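Local structure of glutathione S-transferase (Sulfitobacter, 4GF0) at residues A[17-22]-A[166-171]; A[43-48]-A[54-59]; A[73-78]-A[82-87]. The protein binds glutathione and probably conjugates it to electrophilic substrates. One frame throughout, in Å; residues are numbered along the deposited sequence. Where two conformers were deposited one is given.

Contact 1 (A[17-22]-A[166-171]); sequences VAIAIE and LFVVCN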
loop_
_atom_site.group_PDB
_atom_site.type_symbol
_atom_site.label_atom_id
_atom_site.label_comp_id
_atom_site.label_asym_id
_atom_site.label_seq_id
_atom_site.Cartn_x
_atom_site.Cartn_y
_atom_site.Cartn_z
ATOM N N VAL A 17 -4.543 8.499 9.209
ATOM C CA VAL A 17 -3.414 9.413 9.286
ATOM C C VAL A 17 -3.674 10.435 10.392
ATOM O O VAL A 17 -2.775 10.771 11.163
ATOM C CB VAL A 17 -3.158 10.095 7.923
ATOM C CG1 VAL A 17 -1.964 11.056 8.018
ATOM C CG2 VAL A 17 -2.895 9.039 6.847
ATOM N N ALA A 18 -4.911 10.915 10.492
ATOM C CA ALA A 18 -5.251 11.862 11.553
ATOM C C ALA A 18 -4.996 11.251 12.930
ATOM O O ALA A 18 -4.437 11.899 13.823
ATOM C CB ALA A 18 -6.692 12.302 11.424
ATOM N N ILE A 19 -5.386 9.997 13.090
ATOM C CA ILE A 19 -5.163 9.299 14.349
ATOM C C ILE A 19 -3.672 9.255 14.678
ATOM O O ILE A 19 -3.278 9.512 15.815
ATOM C CB ILE A 19 -5.746 7.894 14.296
ATOM C CG1 ILE A 19 -7.271 8.005 14.273
ATOM C CG2 ILE A 19 -5.303 7.066 15.522
ATOM C CD1 ILE A 19 -7.990 6.677 13.934
ATOM N N ALA A 20 -2.843 8.946 13.686
ATOM C CA ALA A 20 -1.404 8.901 13.912
ATOM C C ALA A 20 -0.838 10.264 14.294
ATOM O O ALA A 20 0.036 10.354 15.161
ATOM C CB ALA A 20 -0.680 8.343 12.695
ATOM N N ILE A 21 -1.332 11.321 13.651
ATOM C CA ILE A 21 -0.852 12.660 13.962
ATOM C C ILE A 21 -1.223 13.017 15.398
ATOM O O ILE A 21 -0.432 13.629 16.118
ATOM C CB ILE A 21 -1.404 13.717 12.990
ATOM C CG1 ILE A 21 -0.904 13.411 11.576
ATOM C CG2 ILE A 21 -0.883 15.096 13.391
ATOM C CD1 ILE A 21 -1.544 14.261 10.477
ATOM N N GLU A 22 -2.422 12.619 15.821
ATOM C CA GLU A 22 -2.825 12.831 17.207
ATOM C C GLU A 22 -1.928 12.064 18.180
ATOM O O GLU A 22 -1.551 12.587 19.235
ATOM C CB GLU A 22 -4.288 12.419 17.424
ATOM C CG GLU A 22 -5.296 13.172 16.565
ATOM C CD GLU A 22 -5.621 14.558 17.088
ATOM O OE1 GLU A 22 -5.090 14.952 18.154
ATOM O OE2 GLU A 22 -6.426 15.261 16.432
ATOM N N LEU A 166 -5.486 -0.349 10.814
ATOM C CA LEU A 166 -6.403 -1.481 10.989
ATOM C C LEU A 166 -7.727 -1.024 11.574
ATOM O O LEU A 166 -8.784 -1.507 11.185
ATOM C CB LEU A 166 -5.777 -2.551 11.888
ATOM C CG LEU A 166 -6.643 -3.790 12.122
ATOM C CD1 LEU A 166 -6.870 -4.533 10.806
ATOM C CD2 LEU A 166 -5.966 -4.685 13.154
ATOM N N PHE A 167 -7.666 -0.081 12.502
ATOM C CA PHE A 167 -8.884 0.414 13.135
ATOM C C PHE A 167 -9.865 1.007 12.121
ATOM O O PHE A 167 -11.056 0.686 12.125
ATOM C CB PHE A 167 -8.529 1.463 14.180
ATOM C CG PHE A 167 -9.725 2.094 14.824
ATOM C CD1 PHE A 167 -10.536 1.359 15.672
ATOM C CD2 PHE A 167 -10.034 3.421 14.581
ATOM C CE1 PHE A 167 -11.650 1.946 16.283
ATOM C CE2 PHE A 167 -11.144 4.012 15.181
ATOM C CZ PHE A 167 -11.951 3.270 16.030
ATOM N N VAL A 168 -9.372 1.887 11.261
ATOM C CA VAL A 168 -10.260 2.525 10.300
ATOM C C VAL A 168 -10.838 1.508 9.314
ATOM O O VAL A 168 -12.011 1.582 8.953
ATOM C CB VAL A 168 -9.572 3.707 9.576
ATOM C CG1 VAL A 168 -10.474 4.238 8.473
ATOM C CG2 VAL A 168 -9.255 4.809 10.581
ATOM N N VAL A 169 -10.040 0.528 8.914
ATOM C CA VAL A 169 -10.544 -0.514 8.023
ATOM C C VAL A 169 -11.586 -1.389 8.719
ATOM O O VAL A 169 -12.645 -1.673 8.153
ATOM C CB VAL A 169 -9.411 -1.386 7.452
ATOM C CG1 VAL A 169 -9.987 -2.527 6.595
ATOM C CG2 VAL A 169 -8.442 -0.526 6.627
ATOM N N CYS A 170 -11.315 -1.800 9.958
ATOM C CA CYS A 170 -12.273 -2.663 10.660
ATOM C C CYS A 170 -13.562 -1.920 10.987
ATOM O O CYS A 170 -14.626 -2.521 11.183
ATOM C CB CYS A 170 -11.649 -3.248 11.929
ATOM S SG CYS A 170 -10.423 -4.504 11.576
ATOM N N ASN A 171 -13.477 -0.601 11.026
ATOM C CA ASN A 171 -14.651 0.224 11.257
ATOM C C ASN A 171 -15.654 0.131 10.093
ATOM O O ASN A 171 -16.815 0.504 10.242
ATOM C CB ASN A 171 -14.229 1.675 11.504
ATOM C CG ASN A 171 -15.242 2.438 12.301
ATOM O OD1 ASN A 171 -15.570 2.066 13.428
ATOM N ND2 ASN A 171 -15.749 3.524 11.724
#
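I19 meets F167 and V168 through a single methyl group, CD1, where two domains of the glutathione S-transferase fold come together. Segment 17-22 lies on helix 14-23 of the thioredoxin-like N-terminal domain, and segment 166-171 lies largely on helix 162-170 of the all-helical C-terminal domain. The backbones stay well apart: the closest CA atoms, those of I19 and V168, are separated by 9.4 Å, and the two segments bury just 79 Å² between them. Side chains therefore have to span the gap, and no hydrogen bond crosses it. The I19 side chain runs at about a right angle to that of F167, whose ring receives the methyl obliquely, and I19 and V168 lie alongside each other, pointing opposite ways. On V168 the touching branch is CG2, which stands anti to the carbonyl carbon.

In the second shell, F167 rests on M190 and M193 of helix 184-194 and on L208 near the chain end, while I19 touches S198 of helix 197-204. Another face of helix 14-23 packs on helix 68-78, with V17 against L71 and I21 against V75. The V168 side chain is about 7 Å from bound glutathione, so this interdomain seam runs close to the ligand cleft. I19 reaches across because its chain is extended (chi2 168°), which places CD1 3.9 Å from F167 CD2 and 4.0 Å from V168 CG2.

Contact 2 (A[43-48]-A[54-59]); sequences PDYLAI and VPALRL. With GSH (glutathione), chain D.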
loop_
_atom_site.group_PDB
_atom_site.type_symbol
_atom_site.label_atom_id
_atom_site.label_comp_id
_atom_site.label_asym_id
_atom_site.label_seq_id
_atom_site.Cartn_x
_atom_site.Cartn_y
_atom_site.Cartn_z
ATOM N N PRO A 43 -11.155 19.630 -10.583
ATOM C CA PRO A 43 -9.861 20.290 -10.819
ATOM C C PRO A 43 -9.141 20.834 -9.582
ATOM O O PRO A 43 -7.933 20.622 -9.469
ATOM C CB PRO A 43 -10.235 21.445 -11.751
ATOM C CG PRO A 43 -11.343 20.883 -12.573
ATOM C CD PRO A 43 -12.116 19.940 -11.663
ATOM N N ASP A 44 -9.844 21.525 -8.686
ATOM C CA ASP A 44 -9.196 22.109 -7.510
ATOM C C ASP A 44 -8.496 21.061 -6.649
ATOM O O ASP A 44 -7.350 21.256 -6.206
ATOM C CB ASP A 44 -10.199 22.886 -6.651
ATOM C CG ASP A 44 -10.536 24.245 -7.228
ATOM O OD1 ASP A 44 -9.813 24.707 -8.135
ATOM O OD2 ASP A 44 -11.519 24.857 -6.760
ATOM N N TYR A 45 -9.181 19.956 -6.394
ATOM C CA TYR A 45 -8.567 18.904 -5.594
ATOM C C TYR A 45 -7.564 18.083 -6.411
ATOM O O TYR A 45 -6.532 17.662 -5.889
ATOM C CB TYR A 45 -9.607 17.982 -4.949
ATOM C CG TYR A 45 -8.922 17.059 -3.992
ATOM C CD1 TYR A 45 -8.343 17.560 -2.838
ATOM C CD2 TYR A 45 -8.774 15.708 -4.270
ATOM C CE1 TYR A 45 -7.673 16.731 -1.959
ATOM C CE2 TYR A 45 -8.099 14.870 -3.395
ATOM C CZ TYR A 45 -7.561 15.385 -2.238
ATOM O OH TYR A 45 -6.879 14.558 -1.363
ATOM N N LEU A 46 -7.858 17.861 -7.688
ATOM C CA LEU A 46 -6.928 17.122 -8.543
ATOM C C LEU A 46 -5.571 17.818 -8.668
ATOM O O LEU A 46 -4.561 17.160 -8.917
ATOM C CB LEU A 46 -7.523 16.852 -9.930
ATOM C CG LEU A 46 -8.701 15.870 -10.019
ATOM C CD1 LEU A 46 -9.212 15.762 -11.450
ATOM C CD2 LEU A 46 -8.310 14.498 -9.499
ATOM N N ALA A 47 -5.545 19.141 -8.494
ATOM C CA ALA A 47 -4.290 19.891 -8.489
ATOM C C ALA A 47 -3.484 19.558 -7.237
ATOM O O ALA A 47 -2.264 19.727 -7.200
ATOM C CB ALA A 47 -4.551 21.397 -8.574
ATOM N N ILE A 48 -4.170 19.077 -6.207
ATOM C CA ILE A 48 -3.498 18.673 -4.979
ATOM C C ILE A 48 -3.101 17.208 -5.071
ATOM O O ILE A 48 -1.944 16.857 -4.865
ATOM C CB ILE A 48 -4.393 18.915 -3.747
ATOM C CG1 ILE A 48 -4.631 20.420 -3.584
ATOM C CG2 ILE A 48 -3.757 18.322 -2.482
ATOM C CD1 ILE A 48 -5.602 20.782 -2.480
ATOM N N VAL A 54 -8.431 10.674 -0.995
ATOM C CA VAL A 54 -7.903 11.102 0.300
ATOM C C VAL A 54 -7.312 9.849 0.962
ATOM O O VAL A 54 -7.792 8.740 0.724
ATOM C CB VAL A 54 -8.998 11.752 1.194
ATOM C CG1 VAL A 54 -9.493 13.050 0.572
ATOM C CG2 VAL A 54 -10.164 10.792 1.401
ATOM N N PRO A 55 -6.271 10.004 1.791
ATOM C CA PRO A 55 -5.644 11.243 2.272
ATOM C C PRO A 55 -4.631 11.861 1.321
ATOM O O PRO A 55 -4.071 11.183 0.454
ATOM C CB PRO A 55 -4.905 10.776 3.524
ATOM C CG PRO A 55 -4.496 9.348 3.169
ATOM C CD PRO A 55 -5.694 8.811 2.443
ATOM N N ALA A 56 -4.384 13.154 1.523
ATOM C CA ALA A 56 -3.180 13.793 1.011
ATOM C C ALA A 56 -2.675 14.644 2.158
ATOM O O ALA A 56 -3.461 15.131 2.979
ATOM C CB ALA A 56 -3.488 14.656 -0.221
ATOM N N LEU A 57 -1.365 14.824 2.223
ATOM C CA LEU A 57 -0.774 15.602 3.303
ATOM C C LEU A 57 0.092 16.694 2.714
ATOM O O LEU A 57 0.963 16.421 1.885
ATOM C CB LEU A 57 0.082 14.690 4.189
ATOM C CG LEU A 57 0.615 15.288 5.493
ATOM C CD1 LEU A 57 -0.536 15.467 6.505
ATOM C CD2 LEU A 57 1.717 14.384 6.052
ATOM N N ARG A 58 -0.137 17.935 3.136
ATOM C CA ARG A 58 0.714 19.018 2.695
ATOM C C ARG A 58 1.739 19.311 3.776
ATOM O O ARG A 58 1.388 19.574 4.936
ATOM C CB ARG A 58 -0.101 20.285 2.406
ATOM C CG ARG A 58 0.769 21.457 1.971
ATOM C CD ARG A 58 -0.028 22.752 1.852
ATOM N NE ARG A 58 -1.136 22.597 0.916
ATOM C CZ ARG A 58 -1.007 22.631 -0.407
ATOM N NH1 ARG A 58 0.188 22.818 -0.958
ATOM N NH2 ARG A 58 -2.075 22.474 -1.182
ATOM N N LEU A 59 3.008 19.275 3.394
ATOM C CA LEU A 59 4.090 19.484 4.356
ATOM C C LEU A 59 4.346 20.966 4.554
ATOM O O LEU A 59 3.751 21.804 3.871
ATOM C CB LEU A 59 5.365 18.788 3.880
ATOM C CG LEU A 59 5.219 17.291 3.615
ATOM C CD1 LEU A 59 6.595 16.689 3.303
ATOM C CD2 LEU A 59 4.547 16.567 4.787
HETATM N N1 GSH D . -4.284 3.520 -1.850
HETATM C CA1 GSH D . -4.892 4.724 -1.329
HETATM C C1 GSH D . -4.409 4.978 0.064
HETATM O O11 GSH D . -4.235 6.159 0.470
HETATM O O12 GSH D . -4.200 4.011 0.845
HETATM C CB1 GSH D . -6.394 4.569 -1.282
HETATM C CG1 GSH D . -6.994 5.975 -1.198
HETATM C CD1 GSH D . -8.509 5.890 -1.417
HETATM O OE1 GSH D . -8.981 5.179 -2.306
HETATM N N2 GSH D . -9.387 6.669 -0.550
HETATM C CA2 GSH D . -10.814 6.610 -0.749
HETATM C C2 GSH D . -11.181 7.703 -1.719
HETATM O O2 GSH D . -10.527 8.736 -1.774
HETATM C CB2 GSH D . -11.546 6.823 0.537
HETATM S SG2 GSH D . -11.249 5.447 1.635
HETATM N N3 GSH D . -12.310 7.551 -2.627
HETATM C CA3 GSH D . -12.625 8.646 -3.537
HETATM C C3 GSH D . -13.041 8.133 -4.893
HETATM O O31 GSH D . -12.769 6.947 -5.238
HETATM O O32 GSH D . -13.650 8.902 -5.703
#
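Y45 brings its hydroxyl against V54 and A56, the two residues that flank P55, and the peptide bond before P55 is cis. This is the cis-proline loop of the thioredoxin-like domain, leading into strand 56-58. Y45 OH lies 3.6 Å from V54 CG1 and equally 3.6 Å from A56 CB. With CG anti to the backbone N (chi1 -172°), the ring extends from helix 43-46 to the loop, crossing the V54 side chain at about a right angle. The hydroxyl is hydrogen-bonded to the backbone O of R53, just before the loop, so its polar end is satisfied among these apolar neighbours.

Farther along, I48 sets CG2 4.3 Å from A56 CB, and its CG1 comes 4.1 Å from R58 NH2, meeting the guanidinium plane obliquely. The R58 chain bends at chi3 (-57°), and NH2 is hydrogen-bonded to Y7 OH on strand 4-8.

The backbone of V54 grips the cysteinyl part of glutathione twice: V54 N donates to GSH O2 (3.0 Å), and GSH N2 donates to V54 O (2.9 Å). Such paired hydrogen bonds read the peptide backbone of glutathione rather than its thiol, and Y45 packs on the side chain of the residue that makes them.

Contact 3 (A[73-78]-A[82-87]); sequences DYVAAI and AGLVPT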
loop_
_atom_site.group_PDB
_atom_site.type_symbol
_atom_site.label_atom_id
_atom_site.label_comp_id
_atom_site.label_asym_id
_atom_site.label_seq_id
_atom_site.Cartn_x
_atom_site.Cartn_y
_atom_site.Cartn_z
ATOM N N ASP A 73 4.112 6.246 7.850
ATOM C CA ASP A 73 5.556 6.181 8.087
ATOM C C ASP A 73 6.178 7.577 8.171
ATOM O O ASP A 73 7.114 7.798 8.935
ATOM C CB ASP A 73 6.264 5.316 7.023
ATOM C CG ASP A 73 6.735 3.984 7.582
ATOM O OD1 ASP A 73 7.367 3.983 8.663
ATOM O OD2 ASP A 73 6.459 2.934 6.958
ATOM N N TYR A 74 5.656 8.526 7.400
ATOM C CA TYR A 74 6.157 9.898 7.481
ATOM C C TYR A 74 5.920 10.515 8.868
ATOM O O TYR A 74 6.824 11.119 9.468
ATOM C CB TYR A 74 5.550 10.785 6.375
ATOM C CG TYR A 74 6.100 12.188 6.466
ATOM C CD1 TYR A 74 7.344 12.491 5.947
ATOM C CD2 TYR A 74 5.388 13.197 7.098
ATOM C CE1 TYR A 74 7.875 13.773 6.051
ATOM C CE2 TYR A 74 5.920 14.481 7.219
ATOM C CZ TYR A 74 7.150 14.756 6.686
ATOM O OH TYR A 74 7.691 16.019 6.806
ATOM N N VAL A 75 4.707 10.358 9.384
ATOM C CA VAL A 75 4.382 10.871 10.711
ATOM C C VAL A 75 5.304 10.286 11.772
ATOM O O VAL A 75 5.807 10.997 12.639
ATOM C CB VAL A 75 2.915 10.618 11.069
ATOM C CG1 VAL A 75 2.669 10.979 12.554
ATOM C CG2 VAL A 75 2.039 11.468 10.162
ATOM N N ALA A 76 5.546 8.984 11.686
ATOM C CA ALA A 76 6.450 8.343 12.630
ATOM C C ALA A 76 7.857 8.914 12.515
ATOM O O ALA A 76 8.545 9.112 13.526
ATOM C CB ALA A 76 6.459 6.835 12.395
ATOM N N ALA A 77 8.269 9.213 11.285
ATOM C CA ALA A 77 9.631 9.674 11.024
ATOM C C ALA A 77 9.853 11.072 11.587
ATOM O O ALA A 77 10.957 11.403 12.027
ATOM C CB ALA A 77 9.917 9.667 9.524
ATOM N N ILE A 78 8.809 11.901 11.565
ATOM C CA ILE A 78 8.931 13.261 12.113
ATOM C C ILE A 78 8.562 13.377 13.589
ATOM O O ILE A 78 8.731 14.431 14.201
ATOM C CB ILE A 78 8.134 14.303 11.298
ATOM C CG1 ILE A 78 6.640 13.964 11.306
ATOM C CG2 ILE A 78 8.698 14.397 9.872
ATOM C CD1 ILE A 78 5.741 15.047 10.724
ATOM N N ALA A 82 7.077 9.353 19.690
ATOM C CA ALA A 82 5.802 8.651 19.831
ATOM C C ALA A 82 5.988 7.137 19.797
ATOM O O ALA A 82 5.078 6.396 20.158
ATOM C CB ALA A 82 4.830 9.080 18.748
ATOM N N GLY A 83 7.156 6.680 19.355
ATOM C CA GLY A 83 7.443 5.254 19.280
ATOM C C GLY A 83 6.473 4.472 18.408
ATOM O O GLY A 83 6.135 3.323 18.709
ATOM N N LEU A 84 6.032 5.083 17.312
ATOM C CA LEU A 84 5.026 4.445 16.456
ATOM C C LEU A 84 5.566 3.307 15.585
ATOM O O LEU A 84 4.792 2.510 15.061
ATOM C CB LEU A 84 4.338 5.494 15.581
ATOM C CG LEU A 84 3.451 6.484 16.348
ATOM C CD1 LEU A 84 3.054 7.659 15.453
ATOM C CD2 LEU A 84 2.219 5.761 16.860
ATOM N N VAL A 85 6.883 3.240 15.419
ATOM C CA VAL A 85 7.524 2.154 14.680
ATOM C C VAL A 85 8.545 1.492 15.591
ATOM O O VAL A 85 9.393 2.181 16.179
ATOM C CB VAL A 85 8.241 2.683 13.416
ATOM C CG1 VAL A 85 8.987 1.547 12.686
ATOM C CG2 VAL A 85 7.245 3.357 12.487
ATOM N N PRO A 86 8.474 0.158 15.725
ATOM C CA PRO A 86 9.435 -0.573 16.557
ATOM C C PRO A 86 10.870 -0.399 16.062
ATOM O O PRO A 86 11.116 -0.289 14.861
ATOM C CB PRO A 86 9.042 -2.041 16.359
ATOM C CG PRO A 86 7.678 -2.018 15.810
ATOM C CD PRO A 86 7.469 -0.728 15.108
ATOM N N THR A 87 11.826 -0.381 16.982
ATOM C CA THR A 87 13.226 -0.325 16.578
ATOM C C THR A 87 13.697 -1.656 15.989
ATOM O O THR A 87 14.556 -1.678 15.109
ATOM C CB THR A 87 14.141 0.093 17.741
ATOM O OG1 THR A 87 13.979 -0.825 18.826
ATOM C CG2 THR A 87 13.792 1.490 18.207
HETATM O O HOH W 1 6.976 7.451 16.106
#
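A76 puts its methyl group into a hollow formed by L84 and V85, where the chain leaves helix 68-78 of the thioredoxin-like domain and doubles back in the linker to helix 89-111 of the glutathione S-transferase fold. The bump is small and the approach close: the CA atoms of A76 and L84 are 5.6 Å apart. One wall of the hollow is V85 CG2, 3.6 Å from A76 CB; the other is L84 CB, at 4.1 Å. V85 offers this branch because its CG1 stands anti to the backbone N (chi1 177°), which turns CG2 toward the helix. L84 reaches across the helix beside the methyl to bring CD1 within 4.4 Å of V75 CG1, a looser touch.

D73, one turn earlier, borders the same V85 branch: OD1 lies 3.9 Å from CG2, and the two side chains cross at about a right angle. Its carboxylate is held by a salt bridge from OD2 to R96 NE of helix 89-111, with R96 of the second subunit a weaker, long ion pair, so this edge of the contact adjoins the dimer interface. V85 also packs on A92, M95 and L161, while L84 rests on F159. One water joins the two backbones: it accepts a hydrogen bond from L84 N at 2.8 Å and donates a weak one to A76 O at 3.4 Å.

From the N terminus, helix 14-23 supplies the first half of contact 1, whose partner on helix 162-170 comes 144 residues later. The two shorter loops lie inside that long one, in series: contact 2 closes between helix 43-46 and strand 56-58 before contact 3 joins helix 68-78 to the following linker. Contact 1 thus ties the N-terminal domain to the C-terminal domain, contact 2 stays within the former, and contact 3 folds the linker after helix 68-78 back against that helix. Side chains bridge all three: V17 CG2 lies 4.0 Å from P55 CG, I21 CG1 3.8 Å from V75 CG2, and L59 CD2 3.5 Å from Y74 CE2.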